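Gamma-glutamyltranspeptidase (Ggt) (Helicobacter pylori 26695, PDB 5BPK) probably cleaves the gamma-glutamyl bond of glutathione and related compounds and passes the glutamyl group to water or an acceptor, as an N-terminal nucleophile hydrolase. Local coordinates at residues Y170-Q174 / R175-T179; A40-H44 / P45-E49. One frame throughout, in Å; residues are numbered along the deposited sequence.

Contact 1 (Y170-Q174 / R175-T179)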
loop_
_atom_site.group_PDB
_atom_site.type_symbol
_atom_site.label_atom_id
_atom_site.label_comp_id
_atom_site.label_asym_id
_atom_site.label_seq_id
_atom_site.Cartn_x
_atom_site.Cartn_y
_atom_site.Cartn_z
ATOM N N TYR A 170 -24.155 6.028 -3.338
ATOM C CA TYR A 170 -23.982 6.018 -1.892
ATOM C C TYR A 170 -23.762 7.452 -1.421
ATOM O O TYR A 170 -23.379 8.326 -2.208
ATOM C CB TYR A 170 -22.800 5.124 -1.473
ATOM C CG TYR A 170 -21.468 5.566 -2.029
ATOM C CD1 TYR A 170 -21.028 5.136 -3.277
ATOM C CD2 TYR A 170 -20.648 6.422 -1.300
ATOM C CE1 TYR A 170 -19.795 5.560 -3.792
ATOM C CE2 TYR A 170 -19.418 6.853 -1.803
ATOM C CZ TYR A 170 -18.997 6.410 -3.046
ATOM O OH TYR A 170 -17.785 6.825 -3.560
ATOM N N ALA A 171 -24.034 7.689 -0.143
ATOM C CA ALA A 171 -23.937 9.025 0.425
ATOM C C ALA A 171 -22.484 9.396 0.704
ATOM O O ALA A 171 -21.741 8.614 1.289
ATOM C CB ALA A 171 -24.758 9.116 1.706
ATOM N N ILE A 172 -22.096 10.599 0.291
ATOM C CA ILE A 172 -20.752 11.106 0.531
ATOM C C ILE A 172 -20.574 11.335 2.039
ATOM O O ILE A 172 -21.419 11.956 2.682
ATOM C CB ILE A 172 -20.493 12.431 -0.252
ATOM C CG1 ILE A 172 -20.483 12.198 -1.768
ATOM C CG2 ILE A 172 -19.179 13.073 0.187
ATOM C CD1 ILE A 172 -19.355 11.308 -2.261
ATOM N N SER A 173 -19.487 10.815 2.600
ATOM C CA SER A 173 -19.200 10.978 4.021
ATOM C C SER A 173 -18.569 12.348 4.266
ATOM O O SER A 173 -18.183 13.038 3.317
ATOM C CB SER A 173 -18.261 9.872 4.516
ATOM O OG SER A 173 -16.964 9.996 3.950
ATOM N N GLN A 174 -18.483 12.743 5.536
ATOM C CA GLN A 174 -17.782 13.971 5.910
ATOM C C GLN A 174 -16.350 13.957 5.385
ATOM O O GLN A 174 -15.891 14.940 4.797
ATOM C CB GLN A 174 -17.753 14.172 7.435
ATOM C CG GLN A 174 -17.052 15.468 7.853
ATOM C CD GLN A 174 -16.870 15.600 9.354
ATOM O OE1 GLN A 174 -17.658 15.072 10.139
ATOM N NE2 GLN A 174 -15.830 16.325 9.761
ATOM N N ARG A 175 -15.646 12.849 5.604
ATOM C CA ARG A 175 -14.243 12.747 5.206
ATOM C C ARG A 175 -14.108 12.814 3.686
ATOM O O ARG A 175 -13.199 13.464 3.182
ATOM C CB ARG A 175 -13.588 11.472 5.758
ATOM C CG ARG A 175 -12.103 11.306 5.400
ATOM C CD ARG A 175 -11.259 12.511 5.807
ATOM N NE ARG A 175 -9.859 12.360 5.409
ATOM C CZ ARG A 175 -9.017 13.366 5.167
ATOM N NH1 ARG A 175 -9.407 14.637 5.278
ATOM N NH2 ARG A 175 -7.766 13.097 4.803
ATOM N N GLN A 176 -15.025 12.169 2.967
ATOM C CA GLN A 176 -15.006 12.216 1.501
ATOM C C GLN A 176 -15.291 13.622 0.968
ATOM O O GLN A 176 -14.656 14.049 0.017
ATOM C CB GLN A 176 -15.997 11.219 0.915
ATOM C CG GLN A 176 -15.552 9.769 1.081
ATOM C CD GLN A 176 -16.611 8.756 0.680
ATOM O OE1 GLN A 176 -17.810 9.037 0.713
ATOM N NE2 GLN A 176 -16.166 7.559 0.306
ATOM N N ALA A 177 -16.234 14.336 1.585
ATOM C CA ALA A 177 -16.453 15.743 1.242
ATOM C C ALA A 177 -15.135 16.513 1.379
ATOM O O ALA A 177 -14.807 17.325 0.519
ATOM C CB ALA A 177 -17.525 16.378 2.125
ATOM N N GLU A 178 -14.390 16.241 2.455
ATOM C CA GLU A 178 -13.126 16.936 2.724
ATOM C C GLU A 178 -12.054 16.614 1.673
ATOM O O GLU A 178 -11.426 17.518 1.125
ATOM C CB GLU A 178 -12.605 16.607 4.134
ATOM C CG GLU A 178 -13.432 17.243 5.259
ATOM C CD GLU A 178 -13.094 16.718 6.645
ATOM O OE1 GLU A 178 -12.142 15.915 6.787
ATOM O OE2 GLU A 178 -13.799 17.112 7.603
ATOM N N THR A 179 -11.862 15.332 1.379
ATOM C CA THR A 179 -10.820 14.936 0.429
ATOM C C THR A 179 -11.193 15.386 -0.992
ATOM O O THR A 179 -10.328 15.818 -1.762
ATOM C CB THR A 179 -10.514 13.416 0.483
ATOM O OG1 THR A 179 -11.680 12.667 0.127
ATOM C CG2 THR A 179 -10.025 13.003 1.874
HETATM O O HOH W 1 -18.955 6.962 2.037
#
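Ser173 and Gln176 join in a capping box at the start of helix 174-187, each side chain accepting from the other residue's backbone N-H. Ser173 stands at the N-cap, and its OG, held between the backbone N and the carbonyl carbon (chi1 68°), takes the N-H of Gln176 at 3.1 Å. In return the Gln176 side chain, extended beyond CG, reaches back toward the N-cap residue, and its OE1 accepts from Ser173 N at 3.1 Å along a nearly straight bond (170° at the hydrogen). The donor is tilted out of the amide carbonyl plane. A water molecule also donates to OE1, 2.7 Å away, and reaches Ala171 O weakly, so this oxygen is gripped twice. It also lies at the edge of the Tyr170 ring, in its plane, 3.7 Å from CE2. On the close-packed side, the CG2 branch of Ile172 rests against the opening turn, 3.8 Å from Gln176 CB and near Ala177 CB; Ser173 O accepts from Ala177 N, the first rung of the helix. The outer side is looser and polar. There the extended Gln174 side chain sends NE2 to Glu178 OE2 (3.1 Å), meeting the syn side of the carboxylate from somewhat above its plane, with the two flat groups steeply turned. Glu178 OE1 forms a long, weak salt bridge with Arg175 NH1 (3.4 Å). Within the fold, strand 170-171 pairs antiparallel with strand 210-211, and Tyr170 OH is hydrogen-bonded to Val74 O at the end of helix 61-75. Gln176 NE2 bonds weakly to Val75 O there, while Arg175 packs on Phe188 of the neighbouring chain of the enzyme.

Contact 2 (A40-H44 / P45-E49)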
loop_
_atom_site.group_PDB
_atom_site.type_symbol
_atom_site.label_atom_id
_atom_site.label_comp_id
_atom_site.label_asym_id
_atom_site.label_seq_id
_atom_site.Cartn_x
_atom_site.Cartn_y
_atom_site.Cartn_z
ATOM N N ALA A 40 -13.023 -9.930 7.189
ATOM C CA ALA A 40 -12.630 -9.184 5.995
ATOM C C ALA A 40 -12.687 -7.703 6.369
ATOM O O ALA A 40 -13.773 -7.150 6.567
ATOM C CB ALA A 40 -13.573 -9.501 4.847
ATOM N N LEU A 41 -11.526 -7.070 6.494
ATOM C CA LEU A 41 -11.447 -5.698 6.996
ATOM C C LEU A 41 -10.809 -4.744 5.999
ATOM O O LEU A 41 -9.713 -5.001 5.493
ATOM C CB LEU A 41 -10.645 -5.658 8.299
ATOM C CG LEU A 41 -11.159 -6.441 9.505
ATOM C CD1 LEU A 41 -10.169 -6.298 10.650
ATOM C CD2 LEU A 41 -12.530 -5.944 9.901
ATOM N N SER A 42 -11.511 -3.649 5.742
ATOM C CA SER A 42 -11.055 -2.586 4.861
ATOM C C SER A 42 -11.322 -1.236 5.523
ATOM O O SER A 42 -11.936 -1.167 6.587
ATOM C CB SER A 42 -11.790 -2.658 3.519
ATOM O OG SER A 42 -13.060 -2.015 3.580
ATOM N N SER A 43 -10.884 -0.167 4.864
ATOM C CA SER A 43 -11.086 1.190 5.350
ATOM C C SER A 43 -12.467 1.776 5.040
ATOM O O SER A 43 -12.719 2.929 5.381
ATOM C CB SER A 43 -10.001 2.110 4.777
ATOM O OG SER A 43 -8.739 1.805 5.354
ATOM N N HIS A 44 -13.349 1.027 4.381
ATOM C CA HIS A 44 -14.717 1.513 4.156
ATOM C C HIS A 44 -15.727 0.462 4.615
ATOM O O HIS A 44 -15.708 -0.664 4.125
ATOM C CB HIS A 44 -14.985 1.885 2.697
ATOM C CG HIS A 44 -16.181 2.770 2.528
ATOM N ND1 HIS A 44 -17.461 2.351 2.825
ATOM C CD2 HIS A 44 -16.293 4.061 2.127
ATOM C CE1 HIS A 44 -18.311 3.339 2.601
ATOM N NE2 HIS A 44 -17.629 4.388 2.177
ATOM N N PRO A 45 -16.607 0.831 5.557
ATOM C CA PRO A 45 -17.544 -0.151 6.090
ATOM C C PRO A 45 -18.409 -0.845 5.039
ATOM O O PRO A 45 -18.750 -1.989 5.232
ATOM C CB PRO A 45 -18.404 0.660 7.064
ATOM C CG PRO A 45 -17.573 1.818 7.446
ATOM C CD PRO A 45 -16.764 2.146 6.210
ATOM N N LEU A 46 -18.782 -0.168 3.955
ATOM C CA LEU A 46 -19.571 -0.842 2.908
ATOM C C LEU A 46 -18.767 -1.948 2.224
ATOM O O LEU A 46 -19.304 -3.019 1.938
ATOM C CB LEU A 46 -20.107 0.139 1.860
ATOM C CG LEU A 46 -21.146 1.147 2.355
ATOM C CD1 LEU A 46 -21.424 2.200 1.290
ATOM C CD2 LEU A 46 -22.437 0.455 2.784
ATOM N N ALA A 47 -17.480 -1.705 1.997
ATOM C CA ALA A 47 -16.625 -2.718 1.391
ATOM C C ALA A 47 -16.344 -3.868 2.356
ATOM O O ALA A 47 -16.348 -5.029 1.955
ATOM C CB ALA A 47 -15.328 -2.099 0.873
ATOM N N SER A 48 -16.117 -3.547 3.630
ATOM C CA SER A 48 -15.888 -4.576 4.635
ATOM C C SER A 48 -17.101 -5.493 4.749
ATOM O O SER A 48 -16.957 -6.715 4.808
ATOM C CB SER A 48 -15.564 -3.953 5.991
ATOM O OG SER A 48 -14.421 -3.118 5.900
ATOM N N GLU A 49 -18.287 -4.888 4.759
ATOM C CA GLU A 49 -19.544 -5.619 4.843
ATOM C C GLU A 49 -19.698 -6.571 3.658
ATOM O O GLU A 49 -20.156 -7.703 3.828
ATOM C CB GLU A 49 -20.720 -4.629 4.911
ATOM C CG GLU A 49 -22.091 -5.262 5.004
ATOM C CD GLU A 49 -23.200 -4.242 5.202
ATOM O OE1 GLU A 49 -23.250 -3.231 4.451
ATOM O OE2 GLU A 49 -24.026 -4.463 6.111
#
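With CG anti to the backbone N (chi1 -162°) and the ring turned at chi2 -65°, His44 lays its imidazole beside the first turn of helix 45-56, where ND1 receives the N-H of Leu46 at 3.1 Å. The donor lies almost exactly in the ring plane, at the edge, although the bond is somewhat bent at the hydrogen (151°). This is a side-chain cap from the N-cap position, with ND1 acting as an acceptor. Leu46 runs alongside the imidazole and points the same way, its CD1 3.6 Å from CE1 of His44, so a van der Waals contact flanks the capping bond. The His44 carbonyl opens the helical ladder by accepting from Ser48 N at 3.0 Å. A second polar group links the turn to the helix. Ser42 OG accepts from His44 N at 3.2 Å, making an ST turn that bends the chain from strand into helix, and it also shares a hydrogen bond of 2.9 Å with Ser48 OG, in which either hydroxyl could donate. This serine pair, Ser42 buried and Ser48 partly exposed, ties the end of the strand to the first helical turn, while Ala47 CB packs 3.5 Å from Ser42 OG. Leu72 of helix 61-75 covers Ser42 and Ala47, and Val75 at the end of that helix touches His44. Ala40 and Leu41 pair antiparallel with a strand of the neighbouring chain of the enzyme, so the sheet runs on across the interface, and the turn 42-44 leads from strand 38-41 into helix 45-56.

Both contacts are strand-to-helix junctions with a side-chain N-cap, and both meet helix 61-75, contact 1 at its end and contact 2 along its last two turns. Contact 2 is the more buried, five of its nine touching residues being enclosed; contact 1, farther from the centre of the chain, is more mixed, with a charged and amide fringe on its outer side. Their capping chemistry also differs: contact 1 uses a reciprocal serine-glutamine box with a bridging water, contact 2 an imidazole nitrogen and a hydrogen-bonded pair of serine hydroxyls. The centres are about 16 Å apart, yet the junctions touch, Gln176 NE2 lying 3.9 Å from His44 CD2 and Tyr170 packing near Leu46.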